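Side-chain contacts in glucosamine-6-phosphate deaminase (Thermotoga maritima, PDB 1J5X), which is a SIS-domain protein built of two alpha/beta halves, each a parallel beta-sheet flanked by helices: residues A[72-75]-A[79-82]; A[167-172]-A[184-189]; A[122-125]-A[129-132]; A[215-220]-A[232-237]; A[163-168]-A[310-315]. All coordinates share one frame; numbering follows the deposited sequence.

Contact 1 (A[72-75]-A[79-82])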
# COMPACT_ATOMS: atom_id res chain seq x y z
N TYR A 72 -8.73 -7.14 -0.24
CA TYR A 72 -8.44 -8.49 -0.81
C TYR A 72 -8.14 -9.46 0.34
O TYR A 72 -8.63 -10.60 0.38
CB TYR A 72 -7.19 -8.53 -1.70
CG TYR A 72 -7.31 -7.97 -3.10
CD1 TYR A 72 -7.89 -8.71 -4.11
CD2 TYR A 72 -6.81 -6.73 -3.40
CE1 TYR A 72 -7.98 -8.22 -5.41
CE2 TYR A 72 -6.87 -6.23 -4.66
CZ TYR A 72 -7.46 -6.97 -5.68
OH TYR A 72 -7.50 -6.47 -6.96
N TYR A 73 -7.26 -9.04 1.26
CA TYR A 73 -6.88 -9.93 2.35
C TYR A 73 -8.03 -10.32 3.26
O TYR A 73 -8.13 -11.49 3.72
CB TYR A 73 -5.75 -9.28 3.16
CG TYR A 73 -4.97 -10.27 4.01
CD1 TYR A 73 -4.14 -11.22 3.42
CD2 TYR A 73 -5.11 -10.28 5.39
CE1 TYR A 73 -3.45 -12.17 4.20
CE2 TYR A 73 -4.42 -11.21 6.17
CZ TYR A 73 -3.60 -12.16 5.58
OH TYR A 73 -2.98 -13.14 6.34
N PHE A 74 -8.88 -9.37 3.60
CA PHE A 74 -10.05 -9.69 4.43
C PHE A 74 -10.98 -10.72 3.79
O PHE A 74 -11.45 -11.66 4.45
CB PHE A 74 -10.89 -8.45 4.74
CG PHE A 74 -10.60 -7.88 6.07
CD1 PHE A 74 -9.33 -7.38 6.34
CD2 PHE A 74 -11.59 -7.81 7.06
CE1 PHE A 74 -9.05 -6.80 7.57
CE2 PHE A 74 -11.33 -7.24 8.30
CZ PHE A 74 -10.07 -6.74 8.56
N GLU A 75 -11.24 -10.53 2.51
CA GLU A 75 -12.09 -11.49 1.81
C GLU A 75 -11.36 -12.84 1.80
O GLU A 75 -12.00 -13.89 1.97
CB GLU A 75 -12.31 -11.07 0.35
CG GLU A 75 -13.16 -12.07 -0.39
CD GLU A 75 -13.55 -11.66 -1.84
OE1 GLU A 75 -12.76 -11.01 -2.55
OE2 GLU A 75 -14.66 -12.03 -2.27
N LYS A 79 -13.36 -14.82 4.45
CA LYS A 79 -14.38 -15.29 3.53
C LYS A 79 -15.65 -14.47 3.60
O LYS A 79 -16.72 -15.02 3.63
CB LYS A 79 -14.77 -16.76 3.85
CG LYS A 79 -13.63 -17.66 4.03
CD LYS A 79 -12.66 -17.54 2.92
CE LYS A 79 -11.44 -18.41 3.23
NZ LYS A 79 -11.43 -19.59 2.31
N ILE A 80 -15.54 -13.15 3.58
CA ILE A 80 -16.72 -12.29 3.64
C ILE A 80 -16.63 -11.40 2.41
O ILE A 80 -15.56 -11.24 1.85
CB ILE A 80 -16.65 -11.41 4.91
CG1 ILE A 80 -15.35 -10.61 4.91
CG2 ILE A 80 -16.63 -12.29 6.15
CD1 ILE A 80 -15.16 -9.79 6.16
N ARG A 81 -17.74 -10.86 1.96
CA ARG A 81 -17.74 -10.02 0.80
C ARG A 81 -17.09 -8.66 1.18
O ARG A 81 -17.44 -8.14 2.23
CB ARG A 81 -19.18 -9.77 0.34
CG ARG A 81 -19.89 -11.06 -0.17
CD ARG A 81 -21.41 -10.86 -0.37
NE ARG A 81 -22.11 -10.68 0.91
CZ ARG A 81 -23.17 -9.90 1.11
NH1 ARG A 81 -23.70 -9.19 0.11
NH2 ARG A 81 -23.70 -9.80 2.33
N THR A 82 -16.17 -8.16 0.37
CA THR A 82 -15.56 -6.81 0.67
C THR A 82 -15.62 -5.91 -0.55
O THR A 82 -15.72 -6.39 -1.66
CB THR A 82 -14.07 -6.91 1.10
OG1 THR A 82 -13.26 -7.39 0.01
CG2 THR A 82 -13.93 -7.85 2.32
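The side chains of Phe74 and Ile80 meet through carbon: they run alongside each other in the same direction, and the end methyl CD1 of Ile80 sits at the edge of the phenyl ring, 4.2 Å from Phe74 CD2. Thr82 adds its methyl, CG2 lying 3.9 Å from Phe74 CB. Bulky apolar groups suit this side because Phe74 also packs edge-to-face on Phe57 and Ile80 touches Val55, both on strand 54-59. The two segments lie near the end of helix 62-78 and at the start of strand 81-86, in the beta-alpha-beta unit that strand 54-59 opens in the SIS domain. Backbone polar contacts close the turn. Lys79, which leaves the helix with a positive phi of 55°, gives a weak hydrogen bond from its N to Glu75 O (3.0 Å, N-H...O angle 126°). In return, Glu75 CA makes a CA-H...O contact with Ile80 O at 3.5 Å. With CG anti to the backbone N (chi1 179°), Glu75 lays its CB and CG methylenes against the same oxygen, CG 3.4 Å from Ile80 O, while the extended chain carries the charge to the exposed surface. Thr82 OG1 merely touches Glu75 CB at 3.8 Å; its hydrogen bond goes to Ser71 O, on the same helix.

Contact 2 (A[167-172]-A[184-189])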
# COMPACT_ATOMS: atom_id res chain seq x y z
N ILE A 167 -0.19 0.30 9.03
CA ILE A 167 -1.62 0.13 9.20
C ILE A 167 -1.97 -1.22 8.48
O ILE A 167 -2.76 -2.01 9.00
CB ILE A 167 -2.42 1.30 8.56
CG1 ILE A 167 -2.21 2.58 9.46
CG2 ILE A 167 -3.95 0.96 8.52
CD1 ILE A 167 -2.65 3.84 8.75
N LEU A 168 -1.35 -1.46 7.35
CA LEU A 168 -1.65 -2.72 6.59
C LEU A 168 -1.29 -3.94 7.48
O LEU A 168 -2.11 -4.87 7.64
CB LEU A 168 -0.89 -2.71 5.27
CG LEU A 168 -1.13 -3.95 4.39
CD1 LEU A 168 -2.65 -4.16 4.18
CD2 LEU A 168 -0.39 -3.82 3.07
N LEU A 169 -0.10 -3.91 8.05
CA LEU A 169 0.32 -4.99 8.94
C LEU A 169 -0.70 -5.17 10.03
O LEU A 169 -1.13 -6.31 10.36
CB LEU A 169 1.65 -4.64 9.55
CG LEU A 169 2.04 -5.43 10.80
CD1 LEU A 169 2.21 -6.92 10.39
CD2 LEU A 169 3.37 -4.92 11.31
N SER A 170 -1.11 -4.07 10.66
CA SER A 170 -2.07 -4.20 11.75
C SER A 170 -3.42 -4.82 11.36
O SER A 170 -3.96 -5.66 12.11
CB SER A 170 -2.37 -2.80 12.40
OG SER A 170 -1.16 -2.16 12.76
N LEU A 171 -3.97 -4.41 10.22
CA LEU A 171 -5.27 -4.91 9.82
C LEU A 171 -5.12 -6.34 9.29
O LEU A 171 -6.04 -7.08 9.49
CB LEU A 171 -5.93 -4.00 8.75
CG LEU A 171 -6.14 -2.55 9.21
CD1 LEU A 171 -6.81 -1.73 8.09
CD2 LEU A 171 -6.94 -2.55 10.47
N MSE A 172 -4.01 -6.70 8.64
CA MSE A 172 -3.87 -8.11 8.18
C MSE A 172 -3.84 -8.99 9.44
O MSE A 172 -4.52 -10.02 9.56
CB MSE A 172 -2.60 -8.27 7.40
CG MSE A 172 -2.68 -7.57 6.08
SE MSE A 172 -1.03 -7.78 5.05
CE MSE A 172 -1.29 -9.61 4.40
N GLU A 184 1.81 -16.39 13.65
CA GLU A 184 3.24 -16.43 13.88
C GLU A 184 4.12 -15.93 12.74
O GLU A 184 5.18 -15.38 13.03
CB GLU A 184 3.72 -17.83 14.35
CG GLU A 184 3.69 -18.88 13.30
CD GLU A 184 4.18 -20.25 13.85
OE1 GLU A 184 4.21 -20.40 15.09
OE2 GLU A 184 4.50 -21.13 13.03
N ARG A 185 3.74 -16.09 11.47
CA ARG A 185 4.59 -15.61 10.42
C ARG A 185 4.76 -14.07 10.36
O ARG A 185 5.72 -13.59 9.78
CB ARG A 185 4.13 -16.09 9.05
CG ARG A 185 4.66 -17.53 8.79
CD ARG A 185 5.94 -17.46 7.89
NE ARG A 185 5.58 -17.81 6.55
CZ ARG A 185 6.29 -17.65 5.44
NH1 ARG A 185 7.50 -17.10 5.38
NH2 ARG A 185 5.74 -18.13 4.35
N PHE A 186 3.86 -13.34 10.98
CA PHE A 186 4.02 -11.85 10.94
C PHE A 186 5.27 -11.48 11.79
O PHE A 186 5.99 -10.57 11.44
CB PHE A 186 2.75 -11.19 11.49
CG PHE A 186 1.60 -11.20 10.53
CD1 PHE A 186 1.59 -10.40 9.36
CD2 PHE A 186 0.46 -11.99 10.81
CE1 PHE A 186 0.48 -10.38 8.49
CE2 PHE A 186 -0.63 -11.98 9.96
CZ PHE A 186 -0.66 -11.19 8.79
N SER A 187 5.53 -12.21 12.90
CA SER A 187 6.76 -11.91 13.70
C SER A 187 7.98 -12.15 12.86
O SER A 187 8.94 -11.41 12.89
CB SER A 187 6.90 -12.84 14.93
OG SER A 187 5.78 -12.66 15.74
N GLU A 188 7.94 -13.24 12.09
CA GLU A 188 9.07 -13.54 11.25
C GLU A 188 9.25 -12.45 10.19
O GLU A 188 10.37 -12.00 9.96
CB GLU A 188 8.85 -14.91 10.58
CG GLU A 188 9.88 -15.24 9.46
CD GLU A 188 9.30 -16.24 8.43
OE1 GLU A 188 8.69 -17.28 8.84
OE2 GLU A 188 9.44 -15.98 7.22
N LEU A 189 8.17 -12.03 9.53
CA LEU A 189 8.34 -11.00 8.49
C LEU A 189 8.79 -9.67 9.08
O LEU A 189 9.62 -8.99 8.51
CB LEU A 189 7.05 -10.83 7.69
CG LEU A 189 6.70 -12.12 6.93
CD1 LEU A 189 5.27 -12.09 6.43
CD2 LEU A 189 7.61 -12.17 5.75
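Phe186 reaches across from helix 184-205 to the helix before it, 162-179, and brings the CD1, CE1 and CZ atoms of its ring to Leu169 and Met172, a selenomethionine. The close part of the contact is entirely apolar. Phe186 CG stands anti to the carbonyl carbon (chi1 -76°), which carries the ring to both partners. The side chains of Leu169 and Phe186 run past one another, pointing opposite ways, and Leu169 CD1 comes 3.7 Å from Phe186 CD1. One helical turn further on, Met172 offers its first methylene: CB is 3.8 Å from Phe186 CZ and 3.9 Å from Phe186 CE1. Both approaches to the ring are oblique. A flat, long side chain suits this place because the backbones stay well apart, Leu169 CA and Phe186 CA being 8.0 Å from each other.

The other face of 184-189 is polar and takes no part in the packing. There Arg185 NH1 donates to Glu188 OE2 in a salt bridge of 2.9 Å, met on the syn side of the carboxylate oxygen. Glu188 and Ser187 are exposed.

Around the contact, Met172 packs on Tyr73 of helix 62-78, Phe186 touches Lys306, and Ile167 and Leu171 lie on Phe107 of strand 102-107.

Contact 3 (A[122-125]-A[129-132])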
# COMPACT_ATOMS: atom_id res chain seq x y z
N VAL A 122 -22.43 9.90 5.17
CA VAL A 122 -23.31 9.16 4.27
C VAL A 122 -23.46 7.71 4.78
O VAL A 122 -24.58 7.16 4.84
CB VAL A 122 -22.68 9.14 2.83
CG1 VAL A 122 -23.31 7.99 1.99
CG2 VAL A 122 -22.92 10.47 2.12
N LEU A 123 -22.36 7.06 5.15
CA LEU A 123 -22.45 5.65 5.55
C LEU A 123 -23.21 5.51 6.85
O LEU A 123 -24.02 4.57 7.01
CB LEU A 123 -21.06 5.01 5.70
CG LEU A 123 -20.43 4.82 4.32
CD1 LEU A 123 -18.89 4.68 4.42
CD2 LEU A 123 -21.06 3.55 3.67
N LYS A 124 -22.99 6.45 7.76
CA LYS A 124 -23.68 6.38 9.05
C LYS A 124 -25.17 6.58 8.86
O LYS A 124 -25.96 5.94 9.52
CB LYS A 124 -23.12 7.43 10.02
CG LYS A 124 -21.81 6.99 10.72
CD LYS A 124 -21.09 8.14 11.43
CE LYS A 124 -21.73 8.50 12.75
NZ LYS A 124 -21.13 9.79 13.30
N LYS A 125 -25.55 7.45 7.94
CA LYS A 125 -26.95 7.69 7.67
C LYS A 125 -27.58 6.53 6.91
O LYS A 125 -28.80 6.44 6.84
CB LYS A 125 -27.15 8.98 6.89
CG LYS A 125 -26.84 10.23 7.71
CD LYS A 125 -26.92 11.47 6.84
CE LYS A 125 -26.58 12.77 7.60
NZ LYS A 125 -26.64 13.90 6.61
N ARG A 129 -22.01 0.92 10.31
CA ARG A 129 -21.19 1.37 11.43
C ARG A 129 -19.78 1.64 10.87
O ARG A 129 -19.23 0.83 10.08
CB ARG A 129 -21.17 0.32 12.53
CG ARG A 129 -20.34 0.80 13.72
CD ARG A 129 -20.42 -0.09 14.92
NE ARG A 129 -21.79 -0.23 15.41
CZ ARG A 129 -22.08 -0.67 16.64
NH1 ARG A 129 -21.08 -1.01 17.48
NH2 ARG A 129 -23.35 -0.78 17.04
N THR A 130 -19.19 2.76 11.27
CA THR A 130 -17.89 3.13 10.75
C THR A 130 -16.72 3.03 11.71
O THR A 130 -16.80 3.39 12.92
CB THR A 130 -17.90 4.59 10.17
OG1 THR A 130 -18.18 5.52 11.26
CG2 THR A 130 -19.03 4.73 9.12
N ILE A 131 -15.61 2.55 11.16
CA ILE A 131 -14.38 2.45 11.92
C ILE A 131 -13.45 3.52 11.39
O ILE A 131 -13.16 3.55 10.19
CB ILE A 131 -13.72 1.08 11.76
CG1 ILE A 131 -14.59 -0.01 12.45
CG2 ILE A 131 -12.31 1.11 12.35
CD1 ILE A 131 -14.26 -1.42 11.89
N GLY A 132 -12.95 4.39 12.28
CA GLY A 132 -12.11 5.47 11.82
C GLY A 132 -10.63 5.21 11.92
O GLY A 132 -10.04 5.36 12.98
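The Lys124 chain runs roughly perpendicular to the side chain of Thr130, the aliphatic part of the lysine passing over the branched end of the threonine. Lys124 CG lies 3.9 Å from Thr130 CG2 and 4.0 Å from Thr130 OG1, so it touches both branches, whereas CD, one carbon on, meets the hydroxyl alone at 3.9 Å from Thr130 OG1. Beyond CD the lysine bends (chi3 78°), and its ammonium group leaves the contact to hydrogen-bond Glu144 O. A long chain fits well here, since its methylenes can cover a buried residue while the charge finds a polar partner elsewhere.

Leu123 comes to the same threonine from the neighbouring position on the helix. Its CB is 4.0 Å from Thr130 CG2, which places the methyl against both helix residues. The rest of Leu123 turns to the sheet, touching Ala104 and Leu106 of strand 102-107. With chi1 at 64°, Thr130 keeps CG2 anti to its own carbonyl carbon and puts OG1 where it can bond to Asn120 OD1, one turn back along the helix. The buried hydroxyl is thereby satisfied without a direct bond across the contact, and the threonine shows the helix both a methyl and a polar group.

Such helix-on-strand packing is characteristic of the beta-alpha-beta units of the SIS domain, whose five parallel strands run in the order 2-1-3-4-5; this unit comprises 102-107, 114-125 and 128-134.

Contact 4 (A[215-220]-A[232-237])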
# COMPACT_ATOMS: atom_id res chain seq x y z
N PHE A 215 8.21 3.85 -15.06
CA PHE A 215 8.16 2.77 -14.05
C PHE A 215 6.83 2.00 -14.15
O PHE A 215 5.75 2.63 -14.18
CB PHE A 215 8.26 3.34 -12.65
CG PHE A 215 9.56 4.07 -12.35
CD1 PHE A 215 10.66 3.95 -13.20
CD2 PHE A 215 9.66 4.83 -11.23
CE1 PHE A 215 11.85 4.63 -12.89
CE2 PHE A 215 10.85 5.52 -10.89
CZ PHE A 215 11.94 5.41 -11.73
N VAL A 216 6.91 0.67 -14.09
CA VAL A 216 5.72 -0.20 -14.20
C VAL A 216 5.78 -1.13 -12.98
O VAL A 216 6.86 -1.69 -12.70
CB VAL A 216 5.81 -1.01 -15.49
CG1 VAL A 216 4.69 -2.06 -15.59
CG2 VAL A 216 5.77 -0.05 -16.72
N PHE A 217 4.68 -1.23 -12.23
CA PHE A 217 4.60 -2.08 -11.03
C PHE A 217 3.57 -3.18 -11.28
O PHE A 217 2.40 -2.90 -11.54
CB PHE A 217 4.27 -1.17 -9.86
CG PHE A 217 5.36 -0.16 -9.61
CD1 PHE A 217 6.47 -0.54 -8.88
CD2 PHE A 217 5.30 1.15 -10.14
CE1 PHE A 217 7.54 0.34 -8.63
CE2 PHE A 217 6.36 2.06 -9.92
CZ PHE A 217 7.48 1.66 -9.15
N LEU A 218 4.01 -4.44 -11.22
CA LEU A 218 3.12 -5.56 -11.54
C LEU A 218 2.91 -6.46 -10.34
O LEU A 218 3.86 -6.76 -9.64
CB LEU A 218 3.75 -6.39 -12.67
CG LEU A 218 4.08 -5.72 -14.02
CD1 LEU A 218 4.50 -6.83 -15.06
CD2 LEU A 218 2.78 -5.01 -14.55
N GLY A 219 1.67 -6.86 -10.10
CA GLY A 219 1.42 -7.79 -8.99
C GLY A 219 -0.05 -8.20 -9.02
O GLY A 219 -0.88 -7.45 -9.53
N MSE A 220 -0.37 -9.38 -8.49
CA MSE A 220 -1.76 -9.81 -8.45
C MSE A 220 -2.40 -9.66 -7.08
O MSE A 220 -1.72 -9.77 -6.06
CB MSE A 220 -1.88 -11.32 -8.82
CG MSE A 220 -1.42 -11.56 -10.25
SE MSE A 220 -1.70 -13.54 -10.51
CE MSE A 220 -1.64 -13.63 -12.53
N LEU A 232 2.22 5.19 -7.02
CA LEU A 232 1.92 6.50 -6.47
C LEU A 232 3.14 7.09 -5.75
O LEU A 232 3.40 8.33 -5.78
CB LEU A 232 0.70 6.40 -5.52
CG LEU A 232 0.37 7.70 -4.79
CD1 LEU A 232 -0.02 8.68 -5.88
CD2 LEU A 232 -0.80 7.57 -3.82
N LYS A 233 3.90 6.23 -5.06
CA LYS A 233 5.10 6.75 -4.37
C LYS A 233 6.07 7.34 -5.38
O LYS A 233 6.66 8.40 -5.11
CB LYS A 233 5.82 5.65 -3.59
CG LYS A 233 5.00 4.83 -2.59
CD LYS A 233 4.45 5.62 -1.40
CE LYS A 233 3.18 6.50 -1.76
NZ LYS A 233 2.30 6.74 -0.55
N CYS A 234 6.26 6.68 -6.50
CA CYS A 234 7.22 7.22 -7.47
C CYS A 234 6.69 8.41 -8.20
O CYS A 234 7.48 9.25 -8.67
CB CYS A 234 7.64 6.18 -8.46
SG CYS A 234 8.61 4.87 -7.57
N ILE A 235 5.36 8.50 -8.29
CA ILE A 235 4.79 9.68 -8.95
C ILE A 235 4.99 10.85 -8.04
O ILE A 235 5.54 11.86 -8.46
CB ILE A 235 3.25 9.48 -9.26
CG1 ILE A 235 3.09 8.51 -10.43
CG2 ILE A 235 2.60 10.84 -9.56
CD1 ILE A 235 1.64 7.84 -10.59
N GLU A 236 4.58 10.72 -6.78
CA GLU A 236 4.69 11.81 -5.87
C GLU A 236 6.13 12.20 -5.51
O GLU A 236 6.47 13.39 -5.48
CB GLU A 236 3.98 11.51 -4.56
CG GLU A 236 2.46 11.34 -4.63
CD GLU A 236 1.87 10.92 -3.28
OE1 GLU A 236 2.47 10.03 -2.62
OE2 GLU A 236 0.81 11.42 -2.86
N MSE A 237 6.97 11.20 -5.22
CA MSE A 237 8.32 11.54 -4.76
C MSE A 237 9.27 12.04 -5.80
O MSE A 237 10.05 12.99 -5.54
CB MSE A 237 8.97 10.30 -4.09
CG MSE A 237 8.37 9.97 -2.79
SE MSE A 237 9.38 8.31 -2.09
CE MSE A 237 8.29 7.87 -0.65
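Cys234 packs against both Phe215 and Phe217, where helix 222-238 covers strand 214-218 in the first half of a beta-alpha-beta unit completed by strand 241-245. The two phenylalanines alternate with Val216 along the strand, so both point at the helix. Followed outward, the cysteine starts with CB at the rim of the Phe215 ring: it lies near the ring plane, 3.7 Å from Phe215 CD2 and 4.1 Å from Phe215 CE2. From there chi1 of -66° sets SG anti to the carbonyl carbon of Cys234, which brings the sulfur to both rings, and SG makes a sulfur-aromatic contact with each. Cys234 SG is 5.0 Å from the centroid of the Phe215 ring and equally far from that of the Phe217 ring. The sulfur lies 72° off the normal of the first ring and 69° off that of the second, oblique to both.

A small, polarisable side chain suits the position, since it lets the helix come close and lets one sulfur touch two large rings. Both phenylalanines also touch Leu318 of helix 313-326. At its tip, Cys234 SG stands 3.8 Å from Phe217 CZ and 3.8 Å from Phe215 CD2.

Contact 5 (A[163-168]-A[310-315])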
# COMPACT_ATOMS: atom_id res chain seq x y z
N SER A 163 3.34 4.62 7.31
CA SER A 163 1.97 4.48 7.79
C SER A 163 1.19 3.46 6.94
O SER A 163 0.33 2.76 7.47
CB SER A 163 1.20 5.84 7.76
OG SER A 163 1.10 6.35 6.47
N PHE A 164 1.51 3.37 5.67
CA PHE A 164 0.79 2.41 4.82
C PHE A 164 1.14 0.98 5.34
O PHE A 164 0.27 0.15 5.66
CB PHE A 164 1.27 2.58 3.37
CG PHE A 164 0.70 1.56 2.41
CD1 PHE A 164 1.27 0.28 2.29
CD2 PHE A 164 -0.41 1.89 1.63
CE1 PHE A 164 0.76 -0.64 1.42
CE2 PHE A 164 -0.95 0.94 0.73
CZ PHE A 164 -0.37 -0.30 0.62
N SER A 165 2.44 0.73 5.46
CA SER A 165 2.90 -0.59 5.90
C SER A 165 2.43 -0.93 7.28
O SER A 165 1.98 -2.05 7.55
CB SER A 165 4.43 -0.64 5.88
OG SER A 165 4.92 -0.40 4.56
N MSE A 166 2.58 0.01 8.22
CA MSE A 166 2.13 -0.30 9.55
C MSE A 166 0.64 -0.47 9.74
O MSE A 166 0.19 -1.32 10.52
CB MSE A 166 2.75 0.75 10.57
CG MSE A 166 4.23 0.70 10.48
SE MSE A 166 4.92 2.26 11.63
CE MSE A 166 6.77 1.71 11.67
N ILE A 167 -0.19 0.30 9.03
CA ILE A 167 -1.62 0.13 9.20
C ILE A 167 -1.97 -1.22 8.48
O ILE A 167 -2.76 -2.01 9.00
CB ILE A 167 -2.42 1.30 8.56
CG1 ILE A 167 -2.21 2.58 9.46
CG2 ILE A 167 -3.95 0.96 8.52
CD1 ILE A 167 -2.65 3.84 8.75
N LEU A 168 -1.35 -1.46 7.35
CA LEU A 168 -1.65 -2.72 6.59
C LEU A 168 -1.29 -3.94 7.48
O LEU A 168 -2.11 -4.87 7.64
CB LEU A 168 -0.89 -2.71 5.27
CG LEU A 168 -1.13 -3.95 4.39
CD1 LEU A 168 -2.65 -4.16 4.18
CD2 LEU A 168 -0.39 -3.82 3.07
N LEU A 310 5.25 -5.34 3.69
CA LEU A 310 6.61 -4.91 3.45
C LEU A 310 6.83 -4.57 1.96
O LEU A 310 7.84 -3.95 1.61
CB LEU A 310 7.58 -6.03 3.74
CG LEU A 310 7.76 -6.55 5.17
CD1 LEU A 310 8.69 -7.80 5.15
CD2 LEU A 310 8.42 -5.43 6.02
N ARG A 311 5.94 -5.02 1.07
CA ARG A 311 6.28 -4.91 -0.33
C ARG A 311 6.24 -3.58 -1.06
O ARG A 311 6.56 -3.55 -2.25
CB ARG A 311 5.55 -5.98 -1.16
CG ARG A 311 6.18 -7.44 -0.96
CD ARG A 311 5.20 -8.50 -1.48
NE ARG A 311 5.79 -9.86 -1.55
CZ ARG A 311 6.35 -10.37 -2.64
NH1 ARG A 311 6.40 -9.64 -3.78
NH2 ARG A 311 6.83 -11.64 -2.62
N THR A 312 5.82 -2.53 -0.39
CA THR A 312 5.92 -1.20 -1.04
C THR A 312 7.29 -0.56 -0.69
O THR A 312 7.68 0.46 -1.25
CB THR A 312 4.78 -0.20 -0.66
OG1 THR A 312 4.81 0.13 0.72
CG2 THR A 312 3.41 -0.82 -1.02
N VAL A 313 8.03 -1.17 0.20
CA VAL A 313 9.34 -0.60 0.58
C VAL A 313 10.28 -0.43 -0.64
O VAL A 313 10.90 0.63 -0.81
CB VAL A 313 10.01 -1.47 1.67
CG1 VAL A 313 11.47 -1.04 1.91
CG2 VAL A 313 9.25 -1.33 2.96
N PRO A 314 10.43 -1.45 -1.47
CA PRO A 314 11.31 -1.28 -2.62
C PRO A 314 10.91 -0.04 -3.47
O PRO A 314 11.74 0.73 -3.89
CB PRO A 314 11.12 -2.56 -3.39
CG PRO A 314 10.91 -3.59 -2.28
CD PRO A 314 9.93 -2.86 -1.38
N ALA A 315 9.60 0.12 -3.73
CA ALA A 315 9.16 1.27 -4.54
C ALA A 315 9.35 2.61 -3.82
O ALA A 315 9.64 3.62 -4.47
CB ALA A 315 7.64 1.07 -4.98
O HOH W 1 4.68 -2.17 2.25
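The type I beta turn from Leu310 to Val313, which leads into helix 313-326, presents Thr312 to Phe164 and Ser165 on helix 162-179. The apolar half of the contact is a methyl against a ring: Thr312 CG2 lies 3.6 Å from Phe164 CE1, approaching it obliquely. Phe164 has CG anti to its backbone N (chi1 175°), which carries the ring to the turn; the ring also touches Leu66 and Glu229.

The polar half is carried by a water. Ser165 OG and Thr312 OG1 are 3.9 Å apart, too far for a direct bond, and the water spans the gap. It donates to Ser165 OG at 2.9 Å, accepts from Thr312 N at 2.9 Å, and is also hydrogen-bonded to Thr312 OG1 at 2.8 Å. Three bonds thus grip the water and fix it between helix and turn. Each hydroxyl has a further partner, Gln23 OE1 for Ser165 and Gln316 NE2 for Thr312, so these buried polar groups are satisfied. Small hydroxyl residues suit both places: serine places its hydroxyl close to the helix, within reach of the water, and threonine supplies a methyl for the ring as well.

The arrangement is a water-bridged junction between a helix of the SIS domain and the start of the helix that packs on the second parallel sheet, consistent with a fold made of two alpha/beta halves.

Contacts 1 and 3 belong to beta-alpha-beta units of the same five-stranded sheet, their centres about 19 Å apart, whereas contact 4 lies on the four-stranded sheet across the chain's centre, about 31 Å from contact 3, centre to centre. Helix 162-179 connects the two regions: contacts 2 and 5 share its Ile167 and Leu168 and have centres about 11 Å apart. Contact 1 reaches that helix through Tyr73, whose CE1 is 3.4 Å from CE of Met172 in contact 2. At the other end contact 5 passes into contact 4, since Ala315 O lies 3.5 Å from Cys234 SG. The series 1-2-5-4 is therefore continuous, while contact 3 touches none of the others.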